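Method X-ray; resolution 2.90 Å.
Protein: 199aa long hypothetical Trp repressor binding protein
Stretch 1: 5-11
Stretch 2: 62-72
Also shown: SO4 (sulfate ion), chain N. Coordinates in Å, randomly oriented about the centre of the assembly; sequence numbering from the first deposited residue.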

# COMPACT_ATOMS: atom_id res chain seq x y z
N PRO A 5 -6.63 -22.22 -21.32
CA PRO A 5 -5.60 -21.53 -20.53
C PRO A 5 -4.99 -22.40 -19.42
O PRO A 5 -5.68 -23.21 -18.80
CB PRO A 5 -6.37 -20.36 -19.92
CG PRO A 5 -7.77 -20.85 -19.79
CD PRO A 5 -7.99 -21.92 -20.84
N ASN A 6 -3.69 -22.22 -19.20
CA ASN A 6 -2.99 -22.90 -18.11
C ASN A 6 -2.97 -22.04 -16.85
O ASN A 6 -2.53 -20.89 -16.88
CB ASN A 6 -1.56 -23.25 -18.53
CG ASN A 6 -1.50 -24.25 -19.67
OD1 ASN A 6 -0.64 -24.14 -20.55
ND2 ASN A 6 -2.39 -25.24 -19.65
N ILE A 7 -3.46 -22.61 -15.76
CA ILE A 7 -3.53 -21.89 -14.49
C ILE A 7 -2.58 -22.51 -13.47
O ILE A 7 -2.70 -23.69 -13.14
CB ILE A 7 -4.99 -21.85 -13.93
CG1 ILE A 7 -5.93 -21.10 -14.89
CG2 ILE A 7 -5.03 -21.24 -12.52
CD1 ILE A 7 -5.50 -19.68 -15.24
N LEU A 8 -1.63 -21.70 -13.01
CA LEU A 8 -0.71 -22.12 -11.96
C LEU A 8 -1.16 -21.58 -10.61
O LEU A 8 -1.29 -20.37 -10.42
CB LEU A 8 0.72 -21.65 -12.26
CG LEU A 8 1.83 -22.14 -11.33
CD1 LEU A 8 2.21 -23.58 -11.64
CD2 LEU A 8 3.05 -21.24 -11.44
N VAL A 9 -1.42 -22.49 -9.68
CA VAL A 9 -1.73 -22.12 -8.30
C VAL A 9 -0.45 -22.26 -7.48
O VAL A 9 -0.00 -23.37 -7.17
CB VAL A 9 -2.89 -22.94 -7.71
CG1 VAL A 9 -3.20 -22.50 -6.29
CG2 VAL A 9 -4.14 -22.82 -8.57
N LEU A 10 0.15 -21.12 -7.15
CA LEU A 10 1.41 -21.05 -6.43
C LEU A 10 1.16 -20.57 -5.01
O LEU A 10 0.41 -19.62 -4.79
CB LEU A 10 2.37 -20.11 -7.16
CG LEU A 10 3.78 -19.88 -6.61
CD1 LEU A 10 4.56 -21.17 -6.58
CD2 LEU A 10 4.49 -18.84 -7.45
N PHE A 11 1.79 -21.23 -4.04
CA PHE A 11 1.58 -20.88 -2.63
C PHE A 11 2.74 -21.27 -1.71
O PHE A 11 3.47 -22.22 -1.97
CB PHE A 11 0.26 -21.47 -2.11
CG PHE A 11 0.29 -22.96 -1.88
CD1 PHE A 11 0.04 -23.84 -2.93
CD2 PHE A 11 0.56 -23.48 -0.62
CE1 PHE A 11 0.06 -25.22 -2.72
CE2 PHE A 11 0.58 -24.86 -0.40
CZ PHE A 11 0.33 -25.73 -1.45
N GLU A 62 7.24 -29.25 -5.73
CA GLU A 62 7.82 -27.91 -5.68
C GLU A 62 7.74 -27.22 -7.03
O GLU A 62 7.83 -27.87 -8.08
CB GLU A 62 9.28 -27.96 -5.20
CG GLU A 62 9.44 -28.11 -3.69
CD GLU A 62 10.88 -27.93 -3.23
OE1 GLU A 62 11.08 -27.66 -2.02
OE2 GLU A 62 11.80 -28.04 -4.06
N VAL A 63 7.58 -25.90 -7.01
CA VAL A 63 7.49 -25.10 -8.22
C VAL A 63 8.86 -24.97 -8.89
O VAL A 63 9.89 -24.88 -8.21
CB VAL A 63 6.89 -23.70 -7.93
CG1 VAL A 63 7.79 -22.89 -7.00
CG2 VAL A 63 6.61 -22.94 -9.23
N THR A 64 8.86 -24.99 -10.22
CA THR A 64 10.06 -24.73 -11.00
C THR A 64 9.84 -23.49 -11.85
O THR A 64 8.71 -23.01 -11.98
CB THR A 64 10.43 -25.94 -11.90
OG1 THR A 64 9.33 -26.25 -12.76
CG2 THR A 64 10.77 -27.17 -11.05
N LEU A 65 10.92 -22.95 -12.43
CA LEU A 65 10.82 -21.79 -13.32
C LEU A 65 10.13 -22.13 -14.65
O LEU A 65 9.68 -21.23 -15.37
CB LEU A 65 12.20 -21.17 -13.56
CG LEU A 65 12.86 -20.45 -12.38
CD1 LEU A 65 14.34 -20.23 -12.66
CD2 LEU A 65 12.17 -19.13 -12.05
N ASP A 66 10.06 -23.42 -14.98
CA ASP A 66 9.31 -23.89 -16.15
C ASP A 66 7.81 -23.73 -15.94
O ASP A 66 7.07 -23.46 -16.90
CB ASP A 66 9.64 -25.35 -16.46
CG ASP A 66 11.02 -25.52 -17.08
OD1 ASP A 66 11.36 -24.76 -18.01
OD2 ASP A 66 11.76 -26.44 -16.65
N ASP A 67 7.36 -23.90 -14.70
CA ASP A 67 5.96 -23.74 -14.32
C ASP A 67 5.42 -22.33 -14.58
O ASP A 67 4.24 -22.16 -14.91
CB ASP A 67 5.75 -24.12 -12.85
CG ASP A 67 5.94 -25.60 -12.58
OD1 ASP A 67 6.38 -25.95 -11.47
OD2 ASP A 67 5.65 -26.43 -13.48
N MET A 68 6.29 -21.34 -14.44
CA MET A 68 5.94 -19.95 -14.69
C MET A 68 5.82 -19.67 -16.20
O MET A 68 4.98 -18.88 -16.62
CB MET A 68 6.98 -19.01 -14.07
CG MET A 68 7.26 -19.25 -12.59
SD MET A 68 5.91 -18.77 -11.48
CE MET A 68 6.02 -16.98 -11.55
N ARG A 69 6.66 -20.34 -16.99
CA ARG A 69 6.61 -20.22 -18.45
C ARG A 69 5.38 -20.93 -19.01
O ARG A 69 4.76 -20.46 -19.97
CB ARG A 69 7.87 -20.81 -19.08
CG ARG A 69 9.16 -20.09 -18.74
CD ARG A 69 10.35 -20.81 -19.36
NE ARG A 69 11.60 -20.10 -19.12
CZ ARG A 69 12.50 -20.43 -18.20
NH1 ARG A 69 12.30 -21.48 -17.42
NH2 ARG A 69 13.61 -19.72 -18.07
N TRP A 70 5.04 -22.07 -18.41
CA TRP A 70 3.91 -22.91 -18.80
C TRP A 70 2.58 -22.18 -18.67
O TRP A 70 1.74 -22.23 -19.57
CB TRP A 70 3.91 -24.18 -17.95
CG TRP A 70 2.69 -25.04 -18.07
CD1 TRP A 70 2.42 -25.95 -19.05
CD2 TRP A 70 1.57 -25.08 -17.17
NE1 TRP A 70 1.21 -26.55 -18.82
CE2 TRP A 70 0.66 -26.03 -17.67
CE3 TRP A 70 1.25 -24.39 -15.99
CZ2 TRP A 70 -0.55 -26.33 -17.04
CZ3 TRP A 70 0.04 -24.68 -15.36
CH2 TRP A 70 -0.84 -25.64 -15.88
N ALA A 71 2.41 -21.49 -17.54
CA ALA A 71 1.14 -20.87 -17.17
C ALA A 71 0.74 -19.69 -18.05
O ALA A 71 1.59 -18.95 -18.55
CB ALA A 71 1.18 -20.44 -15.71
N ASP A 72 -0.57 -19.54 -18.24
CA ASP A 72 -1.16 -18.38 -18.90
C ASP A 72 -1.84 -17.47 -17.87
O ASP A 72 -2.27 -16.36 -18.20
CB ASP A 72 -2.17 -18.82 -19.96
CG ASP A 72 -1.54 -19.65 -21.06
OD1 ASP A 72 -0.71 -19.11 -21.82
OD2 ASP A 72 -1.90 -20.84 -21.18
S SO4 N . 15.48 -22.33 -16.54
O1 SO4 N . 14.46 -23.25 -17.04
O2 SO4 N . 16.24 -22.98 -15.48
O3 SO4 N . 16.38 -21.96 -17.63
O4 SO4 N . 14.84 -21.13 -16.01

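The most unusual feature of this contact is a paired grip between N6 and D72, in which one residue engages the other through both its backbone groups. N6 N donates to D72 OD2 at 3.0 Å, and D72 N donates to N6 O at 2.7 Å, with N-H...acceptor angles of 163° and 153°. The strand residue thus spends its NH on a carboxylate and its carbonyl on a backbone amide, much as it would against a neighbouring strand, although its partner lies just beyond the end of a helix. An aspartate suits this place because its short side chain, with chi1 in the m well, can bring a carboxylate oxygen to the NH of N6 while its own backbone NH meets the carbonyl. The register agrees: N6 CA and A71 CA lie 4.7 Å apart, and A71 is the first residue to leave helical phi/psi.

N6 also supplies a second contact, with W70. Its CB sits 3.5 Å from the centroid of the six-membered ring of W70, only 8° off the ring normal, so a CH-pi interaction forms over the face of the indole. The CA-to-CB bond of W70 points sideways, but chi1 near 170° (t) brings the broad ring to the strand. At the ring's edge, W70 CZ3 lies 3.7 Å from I7 O. A flat, wide aromatic can therefore cover the side chain of N6 and meet the strand backbone at the same time.

Farther along, the strand runs at 141° to the helix, closer to antiparallel than to perpendicular, and its alternation sets the pattern. N6, L8 and L10 point toward the second stretch, whereas V9 is out of reach. Buried L8 packs its CB against A71 CB at 3.7 Å; the alanine has only a methyl to place here, and it meets the leucine directly. The branched end of L8 reaches the helix as well, with CD2 3.8 Å from M68 SD and CD1 3.8 Å from D67 CB. M68 leaves its backbone sideways, and its flexible chain, m at all three chi angles, carries the sulfur in toward the leucines; L10 CD2 lies 4.3 Å from M68 SD. L10 CD1 meets V63 CG1 at 3.7 Å, closing the apolar row ahead of the helix; both side chains are branched and apolar, so their methyl groups pack without leaving a polar group unpaired.

D67 presents its CB to L8 while its carboxylate turns back to T64, whose N donates to D67 OD1 at 2.9 Å. That oxygen is thereby engaged within its own stretch. In all, the two stretches bury 534 Å² between them.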